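Local coordinates for protein dehydrogenase (PDB 3EZY) that catalyses the NAD(+)-dependent oxidation of myo-inositol to scyllo-inosose, probably as a step in myo-inositol degradation, at residues A[17-22]-A[41-46]; A[168-173]-A[213-218]; A[176-181]-A[225-230]. All coordinates share one frame; numbering follows the deposited sequence.

In the fold
Contact 1 lies near the surface of the NAD-binding Rossmann domain, whereas contacts 2 and 3 are buried in the C-terminal domain, on the other side of the chain's centre, at centre-to-centre distances of 34 and 33 Å from contact 1, respectively. Contact 1 joins two helices through a single salt bridge. Contacts 2 and 3, whose centres are 7 Å apart, press the consecutive helices 169-172 and 174-185 on the neighbouring strands 212-219 and 224-230 of one sheet, with Leu-217 N probably hydrogen-bonded to Gly-225 O between them. Contact 2 is wholly apolar; contact 3 adds a buried hydrogen bond between a carboxylate and an amide. The other side of these strands packs on a second subunit.

Contact 1. Residues A[17-22]-A[41-46]; sequences HAENLK and REMKEK
Glu-19 and Lys-46 form a salt bridge between helix 12-20 and helix 37-47, the first two helices of the NAD-binding Rossmann fold. Lys-46 can be followed outward from its backbone. Its CB points toward the segment 17-22, and CG stands anti to the backbone N (chi1 -170°), which directs the chain toward helix 12-20. CG and CD continue extended without touching Glu-19; the first atom to come near is CE, 4.0 Å from Glu-19 OE2. A bend at chi4 (-82°) then brings NZ to that oxygen, and Lys-46 NZ donates a hydrogen bond of 3.2 Å to Glu-19 OE2. The two side chains cross at about a right angle. The ammonium comes from above the carboxylate, 63° out of its plane, so charge attraction probably counts for more here than directional bonding.

Glu-19 runs extended beyond CG. Its other oxygen, OE1, has a long, weak ion pair with Arg-282 of helix 277-298, so the carboxylate has a positive group near each oxygen, one of them only weakly paired, which would probably favour its charged form. Beneath the bridge, Met-43 turns inward from helix 37-47 and packs on Ile-32 of strand 27-33, while Ala-18 rests on Leu-29 of the same strand. Both helices are thereby seated on the parallel sheet, and the ion pair spans their more exposed margin, where Lys-46 NZ lies 3.8 Å from Glu-19 CD.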
ATOM      1  N   HIS A  17       3.728  -0.633 -33.663  1.00 21.01           N
ATOM      2  CA  HIS A  17       5.091  -0.171 -34.076  1.00 21.89           C
ATOM      3  C   HIS A  17       4.992   0.951 -35.143  1.00 22.27           C
ATOM      4  O   HIS A  17       5.679   1.991 -35.054  1.00 22.27           O
ATOM      5  CB  HIS A  17       5.915  -1.352 -34.626  1.00 21.14           C
ATOM      6  CG  HIS A  17       6.353  -2.326 -33.579  1.00 22.04           C
ATOM      7  ND1 HIS A  17       7.035  -1.942 -32.442  1.00 22.00           N
ATOM      8  CD2 HIS A  17       6.264  -3.683 -33.528  1.00 22.82           C
ATOM      9  CE1 HIS A  17       7.334  -3.019 -31.730  1.00 22.93           C
ATOM     10  NE2 HIS A  17       6.881  -4.087 -32.372  1.00 20.51           N
ATOM     11  N   ALA A  18       4.128   0.740 -36.139  1.00 21.94           N
ATOM     12  CA  ALA A  18       3.976   1.689 -37.258  1.00 23.91           C
ATOM     13  C   ALA A  18       3.516   3.060 -36.742  1.00 25.28           C
ATOM     14  O   ALA A  18       4.006   4.088 -37.197  1.00 24.68           O
ATOM     15  CB  ALA A  18       2.950   1.165 -38.265  1.00 23.72           C
ATOM     16  N   GLU A  19       2.554   3.058 -35.814  1.00 27.16           N
ATOM     17  CA  GLU A  19       2.066   4.295 -35.186  1.00 28.72           C
ATOM     18  C   GLU A  19       3.125   4.944 -34.302  1.00 28.97           C
ATOM     19  O   GLU A  19       3.269   6.170 -34.335  1.00 29.64           O
ATOM     20  CB  GLU A  19       0.738   4.051 -34.449  1.00 29.92           C
ATOM     21  CG  GLU A  19      -0.443   3.905 -35.467  1.00 35.53           C
ATOM     22  CD  GLU A  19      -1.724   3.344 -34.866  1.00 43.71           C
ATOM     23  OE1 GLU A  19      -1.775   3.125 -33.629  1.00 45.34           O
ATOM     24  OE2 GLU A  19      -2.684   3.099 -35.655  1.00 49.01           O
ATOM     25  N   ASN A  20       3.902   4.143 -33.565  1.00 28.82           N
ATOM     26  CA  ASN A  20       4.977   4.663 -32.699  1.00 30.19           C
ATOM     27  C   ASN A  20       6.084   5.367 -33.474  1.00 32.25           C
ATOM     28  O   ASN A  20       6.782   6.219 -32.937  1.00 32.77           O
ATOM     29  CB  ASN A  20       5.596   3.560 -31.811  1.00 29.39           C
ATOM     30  CG  ASN A  20       4.724   3.225 -30.574  1.00 30.86           C
ATOM     31  OD1 ASN A  20       3.793   3.942 -30.260  1.00 31.93           O
ATOM     32  ND2 ASN A  20       5.045   2.141 -29.883  1.00 29.58           N
ATOM     33  N   LEU A  21       6.275   5.002 -34.733  1.00 34.30           N
ATOM     34  CA  LEU A  21       7.308   5.640 -35.526  1.00 36.77           C
ATOM     35  C   LEU A  21       7.200   7.170 -35.619  1.00 39.38           C
ATOM     36  O   LEU A  21       8.208   7.832 -35.763  1.00 39.74           O
ATOM     37  CB  LEU A  21       7.492   4.954 -36.872  1.00 36.02           C
ATOM     38  CG  LEU A  21       8.349   3.687 -36.656  1.00 35.09           C
ATOM     39  CD1 LEU A  21       8.196   2.656 -37.772  1.00 34.82           C
ATOM     40  CD2 LEU A  21       9.829   4.015 -36.423  1.00 32.02           C
ATOM     41  N   LYS A  22       6.004   7.739 -35.474  1.00 42.69           N
ATOM     42  CA  LYS A  22       5.854   9.202 -35.366  1.00 45.37           C
ATOM     43  C   LYS A  22       6.396   9.762 -34.048  1.00 46.84           C
ATOM     44  O   LYS A  22       6.669  10.952 -33.923  1.00 47.07           O
ATOM     45  CB  LYS A  22       4.393   9.583 -35.478  1.00 45.77           C
ATOM     46  CG  LYS A  22       3.736   8.986 -36.705  1.00 48.47           C
ATOM     47  CD  LYS A  22       4.320   7.622 -37.052  1.00 50.48           C
ATOM     48  CE  LYS A  22       3.425   6.932 -38.039  1.00 51.50           C
ATOM     49  NZ  LYS A  22       2.925   7.912 -39.047  1.00 54.06           N
ATOM     50  N   ARG A  41      -4.449  -0.566 -47.671  1.00 29.96           N
ATOM     51  CA  ARG A  41      -5.005   0.698 -48.162  1.00 31.65           C
ATOM     52  C   ARG A  41      -5.332   1.648 -47.029  1.00 31.63           C
ATOM     53  O   ARG A  41      -4.975   2.843 -47.049  1.00 32.14           O
ATOM     54  CB  ARG A  41      -6.391   0.472 -48.788  1.00 32.31           C
ATOM     55  CG  ARG A  41      -6.477   0.002 -50.173  1.00 36.74           C
ATOM     56  CD  ARG A  41      -7.973  -0.014 -50.523  1.00 40.46           C
ATOM     57  NE  ARG A  41      -8.381   1.165 -51.269  1.00 42.47           N
ATOM     58  CZ  ARG A  41      -9.418   1.191 -52.116  1.00 44.78           C
ATOM     59  NH1 ARG A  41     -10.141   0.105 -52.309  1.00 43.68           N
ATOM     60  NH2 ARG A  41      -9.725   2.291 -52.795  1.00 44.08           N
ATOM     61  N   GLU A  42      -6.093   1.135 -46.068  1.00 32.06           N
ATOM     62  CA  GLU A  42      -6.537   1.993 -44.982  1.00 33.35           C
ATOM     63  C   GLU A  42      -5.385   2.531 -44.153  1.00 31.58           C
ATOM     64  O   GLU A  42      -5.371   3.704 -43.802  1.00 32.45           O
ATOM     65  CB  GLU A  42      -7.599   1.296 -44.136  1.00 34.40           C
ATOM     66  CG  GLU A  42      -8.955   1.420 -44.841  1.00 40.10           C
ATOM     67  CD  GLU A  42      -9.973   0.379 -44.399  1.00 46.79           C
ATOM     68  OE1 GLU A  42      -9.714  -0.339 -43.396  1.00 51.82           O
ATOM     69  OE2 GLU A  42     -11.038   0.291 -45.052  1.00 46.87           O
ATOM     70  N   MET A  43      -4.410   1.692 -43.852  1.00 30.18           N
ATOM     71  CA  MET A  43      -3.292   2.132 -43.011  0.50 29.58           C
ATOM     72  C   MET A  43      -2.367   3.065 -43.792  1.00 29.25           C
ATOM     73  O   MET A  43      -1.782   3.992 -43.226  1.00 28.59           O
ATOM     74  CB  MET A  43      -2.513   0.954 -42.414  0.50 29.16           C
ATOM     75  CG  MET A  43      -3.053   0.408 -41.038  0.50 30.40           C
ATOM     76  SD  MET A  43      -3.408   1.692 -39.781  0.50 26.51           S
ATOM     77  CE  MET A  43      -5.176   1.739 -39.903  0.50 25.66           C
ATOM     78  N   LYS A  44      -2.246   2.845 -45.095  1.00 29.53           N
ATOM     79  CA  LYS A  44      -1.414   3.740 -45.886  1.00 30.82           C
ATOM     80  C   LYS A  44      -1.973   5.138 -45.778  1.00 31.45           C
ATOM     81  O   LYS A  44      -1.249   6.108 -45.581  1.00 30.76           O
ATOM     82  CB  LYS A  44      -1.372   3.320 -47.356  1.00 30.46           C
ATOM     83  CG  LYS A  44      -0.330   4.088 -48.183  1.00 32.87           C
ATOM     84  CD  LYS A  44      -0.673   3.975 -49.655  1.00 34.85           C
ATOM     85  CE  LYS A  44       0.479   4.308 -50.531  1.00 36.49           C
ATOM     86  NZ  LYS A  44       0.820   5.726 -50.410  1.00 38.48           N
ATOM     87  N   GLU A  45      -3.282   5.244 -45.914  1.00 33.61           N
ATOM     88  CA  GLU A  45      -3.883   6.557 -45.861  1.00 36.21           C
ATOM     89  C   GLU A  45      -3.929   7.152 -44.451  1.00 36.67           C
ATOM     90  O   GLU A  45      -3.660   8.343 -44.275  1.00 36.77           O
ATOM     91  CB  GLU A  45      -5.264   6.536 -46.485  1.00 37.00           C
ATOM     92  CG  GLU A  45      -5.632   7.884 -47.029  1.00 43.27           C
ATOM     93  CD  GLU A  45      -7.092   7.977 -47.357  1.00 49.75           C
ATOM     94  OE1 GLU A  45      -7.843   7.064 -46.925  1.00 51.93           O
ATOM     95  OE2 GLU A  45      -7.475   8.962 -48.034  1.00 52.72           O
ATOM     96  N   LYS A  46      -4.249   6.340 -43.443  1.00 36.93           N
ATOM     97  CA  LYS A  46      -4.274   6.844 -42.072  1.00 37.35           C
ATOM     98  C   LYS A  46      -2.896   7.369 -41.682  1.00 37.24           C
ATOM     99  O   LYS A  46      -2.764   8.468 -41.122  1.00 37.54           O
ATOM    100  CB  LYS A  46      -4.711   5.737 -41.111  1.00 38.23           C
ATOM    101  CG  LYS A  46      -5.010   6.170 -39.663  1.00 40.34           C
ATOM    102  CD  LYS A  46      -5.204   4.931 -38.776  1.00 44.56           C
ATOM    103  CE  LYS A  46      -5.547   5.304 -37.317  1.00 48.59           C
ATOM    104  NZ  LYS A  46      -4.319   5.650 -36.529  1.00 50.35           N
TER

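Contact 2. Residues A[168-173]-A[213-218]; sequences GIFLDM and AVVVLR
Phe-170 holds CG anti to its carbonyl carbon (chi1 -57°), which swings the ring from helix 169-172 over to strand 212-219, although its CB does not itself point there. On the strand, Val-215 has CG1 anti to the backbone N (chi1 172°), leaving CG2 as the methyl offered to the ring. The closest approach is made by one ring corner: Phe-170 CE1 lies 3.6 Å from Val-215 CG2. The same carbon is 3.8 Å from Ala-213 CB, so CE1 faces both methyls, on residues whose side chains point to the same side of the sheet. Both methyls meet the ring obliquely. Next along the ring, CZ also touches the Ala-213 methyl, at 4.0 Å from its CB.

Ile-169 supports the ring from within the helix, its CG2 centred 3.7 Å above one face, and the same methyl reaches Ala-213 CB at 4.3 Å. Ala-319 and Leu-323 of helix 306-325 also pack on Phe-170. A serine in place of Phe-170 would probably leave the methyls of Ala-213 and Val-215 without their aromatic partner and open a gap between helix and sheet.

At the start of the helix, Gly-168 O accepts bonds from both Leu-171 N and Asp-172 N. Helices packed on one face of a largely antiparallel sheet are characteristic of the alpha/beta C-terminal domain of the Gfo/Idh/MocA family, to which this contact belongs.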
ATOM      1  N   GLY A 168       1.728 -24.351 -27.910  1.00 23.26           N
ATOM      2  CA  GLY A 168       1.290 -24.569 -26.545  1.00 23.22           C
ATOM      3  C   GLY A 168       1.822 -23.517 -25.572  1.00 23.09           C
ATOM      4  O   GLY A 168       2.671 -22.722 -25.922  1.00 23.18           O
ATOM      5  N   ILE A 169       1.387 -23.601 -24.320  1.00 22.69           N
ATOM      6  CA  ILE A 169       1.545 -22.499 -23.386  1.00 21.90           C
ATOM      7  C   ILE A 169       3.021 -22.170 -23.162  1.00 21.64           C
ATOM      8  O   ILE A 169       3.380 -20.999 -23.003  1.00 21.76           O
ATOM      9  CB  ILE A 169       0.817 -22.761 -22.041  1.00 20.48           C
ATOM     10  CG1 ILE A 169       0.517 -21.426 -21.315  1.00 20.55           C
ATOM     11  CG2 ILE A 169       1.668 -23.674 -21.151  1.00 21.57           C
ATOM     12  CD1 ILE A 169      -0.325 -21.619 -20.070  1.00 20.07           C
ATOM     13  N   PHE A 170       3.899 -23.164 -23.243  1.00 21.75           N
ATOM     14  CA  PHE A 170       5.316 -22.902 -22.938  1.00 22.63           C
ATOM     15  C   PHE A 170       6.063 -22.181 -24.048  1.00 23.18           C
ATOM     16  O   PHE A 170       7.097 -21.533 -23.791  1.00 23.01           O
ATOM     17  CB  PHE A 170       6.044 -24.196 -22.555  1.00 22.00           C
ATOM     18  CG  PHE A 170       5.408 -24.912 -21.394  1.00 24.92           C
ATOM     19  CD1 PHE A 170       5.357 -24.307 -20.131  1.00 23.36           C
ATOM     20  CD2 PHE A 170       4.818 -26.161 -21.555  1.00 26.07           C
ATOM     21  CE1 PHE A 170       4.745 -24.947 -19.047  1.00 24.95           C
ATOM     22  CE2 PHE A 170       4.207 -26.803 -20.471  1.00 26.17           C
ATOM     23  CZ  PHE A 170       4.154 -26.175 -19.213  1.00 26.27           C
ATOM     24  N   LEU A 171       5.562 -22.286 -25.286  1.00 23.10           N
ATOM     25  CA  LEU A 171       6.234 -21.678 -26.436  1.00 22.48           C
ATOM     26  C   LEU A 171       5.603 -20.344 -26.800  1.00 23.27           C
ATOM     27  O   LEU A 171       6.261 -19.467 -27.360  1.00 23.48           O
ATOM     28  CB  LEU A 171       6.234 -22.623 -27.657  1.00 22.89           C
ATOM     29  CG  LEU A 171       7.329 -23.715 -27.757  1.00 23.01           C
ATOM     30  CD1 LEU A 171       7.456 -24.479 -26.518  1.00 27.06           C
ATOM     31  CD2 LEU A 171       7.098 -24.682 -28.907  1.00 24.22           C
ATOM     32  N   ASP A 172       4.350 -20.178 -26.417  1.00 23.86           N
ATOM     33  CA  ASP A 172       3.585 -18.982 -26.766  1.00 25.35           C
ATOM     34  C   ASP A 172       3.450 -17.938 -25.631  1.00 25.93           C
ATOM     35  O   ASP A 172       3.340 -16.737 -25.900  1.00 26.44           O
ATOM     36  CB  ASP A 172       2.169 -19.392 -27.260  1.00 24.18           C
ATOM     37  CG  ASP A 172       1.364 -18.201 -27.743  1.00 26.35           C
ATOM     38  OD1 ASP A 172       1.802 -17.564 -28.729  1.00 25.45           O
ATOM     39  OD2 ASP A 172       0.284 -17.918 -27.154  1.00 23.66           O
ATOM     40  N   MET A 173       3.458 -18.394 -24.377  1.00 25.68           N
ATOM     41  CA  MET A 173       3.210 -17.507 -23.245  1.00 24.38           C
ATOM     42  C   MET A 173       4.456 -17.456 -22.344  1.00 23.86           C
ATOM     43  O   MET A 173       5.048 -16.378 -22.108  1.00 23.46           O
ATOM     44  CB  MET A 173       1.931 -17.988 -22.506  1.00 25.19           C
ATOM     45  CG  MET A 173       1.451 -17.145 -21.301  1.00 23.01           C
ATOM     46  SD  MET A 173      -0.111 -17.613 -20.505  1.00 15.66           S
ATOM     47  CE  MET A 173      -0.394 -16.016 -19.723  1.00 23.31           C
ATOM     48  N   ALA A 213      -0.154 -23.088 -15.699  1.00 21.16           N
ATOM     49  CA  ALA A 213       1.072 -23.867 -15.578  1.00 20.30           C
ATOM     50  C   ALA A 213       2.023 -23.255 -14.565  1.00 21.06           C
ATOM     51  O   ALA A 213       1.938 -22.059 -14.242  1.00 20.12           O
ATOM     52  CB  ALA A 213       1.744 -23.981 -16.904  1.00 20.13           C
ATOM     53  N   VAL A 214       2.914 -24.103 -14.071  1.00 21.02           N
ATOM     54  CA  VAL A 214       3.973 -23.731 -13.159  1.00 22.24           C
ATOM     55  C   VAL A 214       5.271 -24.309 -13.748  1.00 23.09           C
ATOM     56  O   VAL A 214       5.255 -25.432 -14.278  1.00 23.60           O
ATOM     57  CB  VAL A 214       3.708 -24.329 -11.753  1.00 22.22           C
ATOM     58  CG1 VAL A 214       4.970 -24.217 -10.890  1.00 25.22           C
ATOM     59  CG2 VAL A 214       2.550 -23.651 -11.078  1.00 16.79           C
ATOM     60  N   VAL A 215       6.374 -23.548 -13.685  1.00 22.30           N
ATOM     61  CA  VAL A 215       7.658 -23.998 -14.193  1.00 22.91           C
ATOM     62  C   VAL A 215       8.761 -23.656 -13.183  1.00 22.81           C
ATOM     63  O   VAL A 215       8.888 -22.509 -12.749  1.00 23.10           O
ATOM     64  CB  VAL A 215       8.019 -23.316 -15.540  1.00 23.24           C
ATOM     65  CG1 VAL A 215       9.446 -23.668 -15.944  1.00 23.62           C
ATOM     66  CG2 VAL A 215       7.053 -23.714 -16.647  1.00 24.32           C
ATOM     67  N   VAL A 216       9.526 -24.648 -12.772  1.00 22.04           N
ATOM     68  CA  VAL A 216      10.630 -24.439 -11.863  1.00 22.23           C
ATOM     69  C   VAL A 216      11.911 -24.391 -12.664  1.00 22.99           C
ATOM     70  O   VAL A 216      12.119 -25.213 -13.555  1.00 22.83           O
ATOM     71  CB  VAL A 216      10.776 -25.616 -10.864  1.00 23.36           C
ATOM     72  CG1 VAL A 216      12.009 -25.395  -9.944  1.00 22.12           C
ATOM     73  CG2 VAL A 216       9.516 -25.780 -10.064  1.00 22.82           C
ATOM     74  N   LEU A 217      12.780 -23.440 -12.325  1.00 23.25           N
ATOM     75  CA  LEU A 217      14.047 -23.228 -13.006  1.00 23.60           C
ATOM     76  C   LEU A 217      15.166 -23.435 -11.992  1.00 23.44           C
ATOM     77  O   LEU A 217      15.085 -22.932 -10.881  1.00 23.77           O
ATOM     78  CB  LEU A 217      14.161 -21.790 -13.516  1.00 24.19           C
ATOM     79  CG  LEU A 217      12.955 -21.219 -14.266  1.00 26.47           C
ATOM     80  CD1 LEU A 217      13.208 -19.713 -14.560  1.00 25.32           C
ATOM     81  CD2 LEU A 217      12.731 -21.993 -15.567  1.00 24.53           C
ATOM     82  N   ARG A 218      16.195 -24.184 -12.377  1.00 23.15           N
ATOM     83  CA  ARG A 218      17.441 -24.212 -11.640  1.00 23.16           C
ATOM     84  C   ARG A 218      18.519 -23.510 -12.475  1.00 24.12           C
ATOM     85  O   ARG A 218      18.872 -23.935 -13.621  1.00 24.26           O
ATOM     86  CB  ARG A 218      17.861 -25.644 -11.305  1.00 23.34           C
ATOM     87  CG  ARG A 218      19.315 -25.730 -10.895  1.00 25.97           C
ATOM     88  CD  ARG A 218      19.713 -27.139 -10.472  1.00 29.53           C
ATOM     89  NE  ARG A 218      19.124 -27.502  -9.193  1.00 30.65           N
ATOM     90  CZ  ARG A 218      19.674 -27.230  -8.012  1.00 29.01           C
ATOM     91  NH1 ARG A 218      20.840 -26.588  -7.941  1.00 27.09           N
ATOM     92  NH2 ARG A 218      19.052 -27.594  -6.903  1.00 24.80           N
TER

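Contact 3. Residues A[176-181]-A[225-230]; sequences HDFDMA and GVIDNS
Asp-177 OD2 accepts a hydrogen bond from Asn-229 ND2 at 2.9 Å, nearly straight at 167°. The acceptor, Asp-177 OD2, lies almost in the amide plane of Asn-229, while ND2 meets it on the syn side, 33° out of the carboxylate plane. The two side chains come from opposite directions, with the carboxylate and amide planes moderately tilted against each other. Further bonds fix both partners: Ser-152 OG binds Asp-177 OD1, Ser-152 O takes a second bond from Asn-229 ND2, and Thr-174 OG1 pairs with Asn-229 OD1. Every polar atom of these two buried ends thus has a partner, and the amide is held against flipping.

This network lies in the C-terminal domain of the Gfo/Idh/MocA fold, where helix 174-185 packs on strand 224-230. The two segments run nearly antiparallel (155°), their axes 9.8 Å apart.

Beside the polar pair, Ile-227 fills the interface with hydrocarbon. Its CG1 is anti to the carbonyl carbon, which sends CD1 up to the helix, 3.6 Å from Asp-177 CB, while CG2 lies 3.7 Å from that same CB. Phe-178 comes across at about a right angle, its CD1 3.9 Å from Ile-227 CD1.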
ATOM      1  N   HIS A 176       8.046 -15.438 -22.729  1.00 20.81           N
ATOM      2  CA  HIS A 176       8.471 -14.123 -22.220  1.00 20.49           C
ATOM      3  C   HIS A 176       9.116 -14.266 -20.869  1.00 19.78           C
ATOM      4  O   HIS A 176      10.092 -13.585 -20.556  1.00 20.60           O
ATOM      5  CB  HIS A 176       7.275 -13.178 -22.079  1.00 19.16           C
ATOM      6  CG  HIS A 176       6.748 -12.667 -23.384  1.00 20.67           C
ATOM      7  ND1 HIS A 176       5.525 -13.065 -23.909  1.00 22.80           N
ATOM      8  CD2 HIS A 176       7.266 -11.776 -24.265  1.00 18.35           C
ATOM      9  CE1 HIS A 176       5.328 -12.464 -25.068  1.00 19.46           C
ATOM     10  NE2 HIS A 176       6.368 -11.680 -25.309  1.00 25.76           N
ATOM     11  N   ASP A 177       8.533 -15.123 -20.048  1.00 19.62           N
ATOM     12  CA  ASP A 177       9.026 -15.374 -18.667  1.00 20.87           C
ATOM     13  C   ASP A 177      10.394 -16.058 -18.645  1.00 20.40           C
ATOM     14  O   ASP A 177      11.227 -15.719 -17.825  1.00 21.35           O
ATOM     15  CB  ASP A 177       7.971 -16.169 -17.899  1.00 19.91           C
ATOM     16  CG  ASP A 177       6.632 -15.488 -17.973  1.00 23.53           C
ATOM     17  OD1 ASP A 177       6.645 -14.250 -17.687  1.00 23.68           O
ATOM     18  OD2 ASP A 177       5.597 -16.136 -18.347  1.00 24.84           O
ATOM     19  N   PHE A 178      10.645 -16.975 -19.578  1.00 20.62           N
ATOM     20  CA  PHE A 178      11.981 -17.569 -19.679  1.00 20.84           C
ATOM     21  C   PHE A 178      13.014 -16.493 -20.058  1.00 21.27           C
ATOM     22  O   PHE A 178      14.099 -16.470 -19.503  1.00 22.39           O
ATOM     23  CB  PHE A 178      12.008 -18.665 -20.746  1.00 20.01           C
ATOM     24  CG  PHE A 178      11.198 -19.879 -20.422  1.00 20.53           C
ATOM     25  CD1 PHE A 178      11.326 -20.528 -19.198  1.00 21.16           C
ATOM     26  CD2 PHE A 178      10.318 -20.400 -21.374  1.00 21.77           C
ATOM     27  CE1 PHE A 178      10.609 -21.721 -18.937  1.00 20.53           C
ATOM     28  CE2 PHE A 178       9.587 -21.551 -21.137  1.00 19.62           C
ATOM     29  CZ  PHE A 178       9.729 -22.229 -19.884  1.00 19.78           C
ATOM     30  N   ASP A 179      12.686 -15.614 -21.011  1.00 21.48           N
ATOM     31  CA  ASP A 179      13.602 -14.547 -21.369  1.00 21.12           C
ATOM     32  C   ASP A 179      13.781 -13.617 -20.155  1.00 21.86           C
ATOM     33  O   ASP A 179      14.913 -13.204 -19.819  1.00 21.17           O
ATOM     34  CB  ASP A 179      13.091 -13.738 -22.581  1.00 21.40           C
ATOM     35  CG  ASP A 179      14.028 -12.586 -22.934  1.00 23.66           C
ATOM     36  OD1 ASP A 179      15.163 -12.863 -23.443  1.00 23.80           O
ATOM     37  OD2 ASP A 179      13.687 -11.409 -22.608  1.00 21.53           O
ATOM     38  N   MET A 180      12.670 -13.291 -19.487  1.00 20.22           N
ATOM     39  CA  MET A 180      12.763 -12.364 -18.350  1.00 20.20           C
ATOM     40  C   MET A 180      13.680 -12.945 -17.249  1.00 19.65           C
ATOM     41  O   MET A 180      14.517 -12.225 -16.616  1.00 19.22           O
ATOM     42  CB  MET A 180      11.367 -12.062 -17.803  1.00 18.98           C
ATOM     43  CG  MET A 180      11.298 -10.903 -16.788  1.00 21.52           C
ATOM     44  SD  MET A 180      11.947  -9.253 -17.204  1.00 16.68           S
ATOM     45  CE  MET A 180      11.287  -9.162 -18.875  1.00 20.33           C
ATOM     46  N   ALA A 181      13.518 -14.241 -17.024  1.00 19.96           N
ATOM     47  CA  ALA A 181      14.352 -14.944 -16.069  1.00 20.68           C
ATOM     48  C   ALA A 181      15.834 -14.774 -16.327  1.00 21.77           C
ATOM     49  O   ALA A 181      16.593 -14.503 -15.398  1.00 22.66           O
ATOM     50  CB  ALA A 181      13.969 -16.460 -16.023  1.00 20.52           C
ATOM     51  N   GLY A 225      14.080 -20.663  -9.461  1.00 21.02           N
ATOM     52  CA  GLY A 225      12.990 -19.768  -9.799  1.00 20.55           C
ATOM     53  C   GLY A 225      11.729 -20.535 -10.085  1.00 20.46           C
ATOM     54  O   GLY A 225      11.767 -21.747 -10.364  1.00 19.93           O
ATOM     55  N   VAL A 226      10.599 -19.833  -9.994  1.00 19.60           N
ATOM     56  CA  VAL A 226       9.292 -20.435 -10.226  1.00 18.98           C
ATOM     57  C   VAL A 226       8.483 -19.453 -11.048  1.00 18.74           C
ATOM     58  O   VAL A 226       8.318 -18.273 -10.685  1.00 18.27           O
ATOM     59  CB  VAL A 226       8.473 -20.678  -8.929  1.00 21.66           C
ATOM     60  CG1 VAL A 226       7.109 -21.339  -9.317  1.00 23.31           C
ATOM     61  CG2 VAL A 226       9.204 -21.564  -7.915  1.00 19.79           C
ATOM     62  N   ILE A 227       8.027 -19.900 -12.195  1.00 17.54           N
ATOM     63  CA  ILE A 227       7.171 -19.056 -13.002  1.00 17.72           C
ATOM     64  C   ILE A 227       5.812 -19.697 -12.885  1.00 17.36           C
ATOM     65  O   ILE A 227       5.762 -20.931 -12.953  1.00 16.13           O
ATOM     66  CB  ILE A 227       7.566 -19.139 -14.474  1.00 17.16           C
ATOM     67  CG1 ILE A 227       8.948 -18.580 -14.695  1.00 16.82           C
ATOM     68  CG2 ILE A 227       6.490 -18.417 -15.349  1.00 17.13           C
ATOM     69  CD1 ILE A 227       9.559 -18.879 -16.099  1.00 17.74           C
ATOM     70  N   ASP A 228       4.736 -18.904 -12.732  1.00 16.76           N
ATOM     71  CA  ASP A 228       3.384 -19.446 -12.941  1.00 19.01           C
ATOM     72  C   ASP A 228       2.580 -18.625 -13.949  1.00 18.51           C
ATOM     73  O   ASP A 228       2.707 -17.376 -13.975  1.00 19.22           O
ATOM     74  CB  ASP A 228       2.616 -19.663 -11.607  1.00 19.55           C
ATOM     75  CG  ASP A 228       2.164 -18.380 -10.972  1.00 23.46           C
ATOM     76  OD1 ASP A 228       0.951 -18.052 -11.075  1.00 24.96           O
ATOM     77  OD2 ASP A 228       3.034 -17.702 -10.378  1.00 26.60           O
ATOM     78  N   ASN A 229       1.751 -19.293 -14.770  1.00 17.93           N
ATOM     79  CA  ASN A 229       1.016 -18.649 -15.879  1.00 18.28           C
ATOM     80  C   ASN A 229      -0.469 -19.005 -15.823  1.00 19.56           C
ATOM     81  O   ASN A 229      -0.812 -20.129 -15.466  1.00 18.53           O
ATOM     82  CB  ASN A 229       1.471 -19.205 -17.238  1.00 18.92           C
ATOM     83  CG  ASN A 229       2.866 -18.764 -17.632  1.00 22.01           C
ATOM     84  OD1 ASN A 229       3.717 -19.591 -17.995  1.00 23.99           O
ATOM     85  ND2 ASN A 229       3.126 -17.472 -17.528  1.00 19.40           N
ATOM     86  N   SER A 230      -1.348 -18.079 -16.199  1.00 18.77           N
ATOM     87  CA  SER A 230      -2.735 -18.434 -16.384  1.00 20.81           C
ATOM     88  C   SER A 230      -3.190 -17.719 -17.609  1.00 20.77           C
ATOM     89  O   SER A 230      -2.882 -16.525 -17.795  1.00 21.79           O
ATOM     90  CB  SER A 230      -3.639 -18.004 -15.200  1.00 21.32           C
ATOM     91  OG  SER A 230      -5.006 -18.393 -15.497  1.00 21.88           O
TER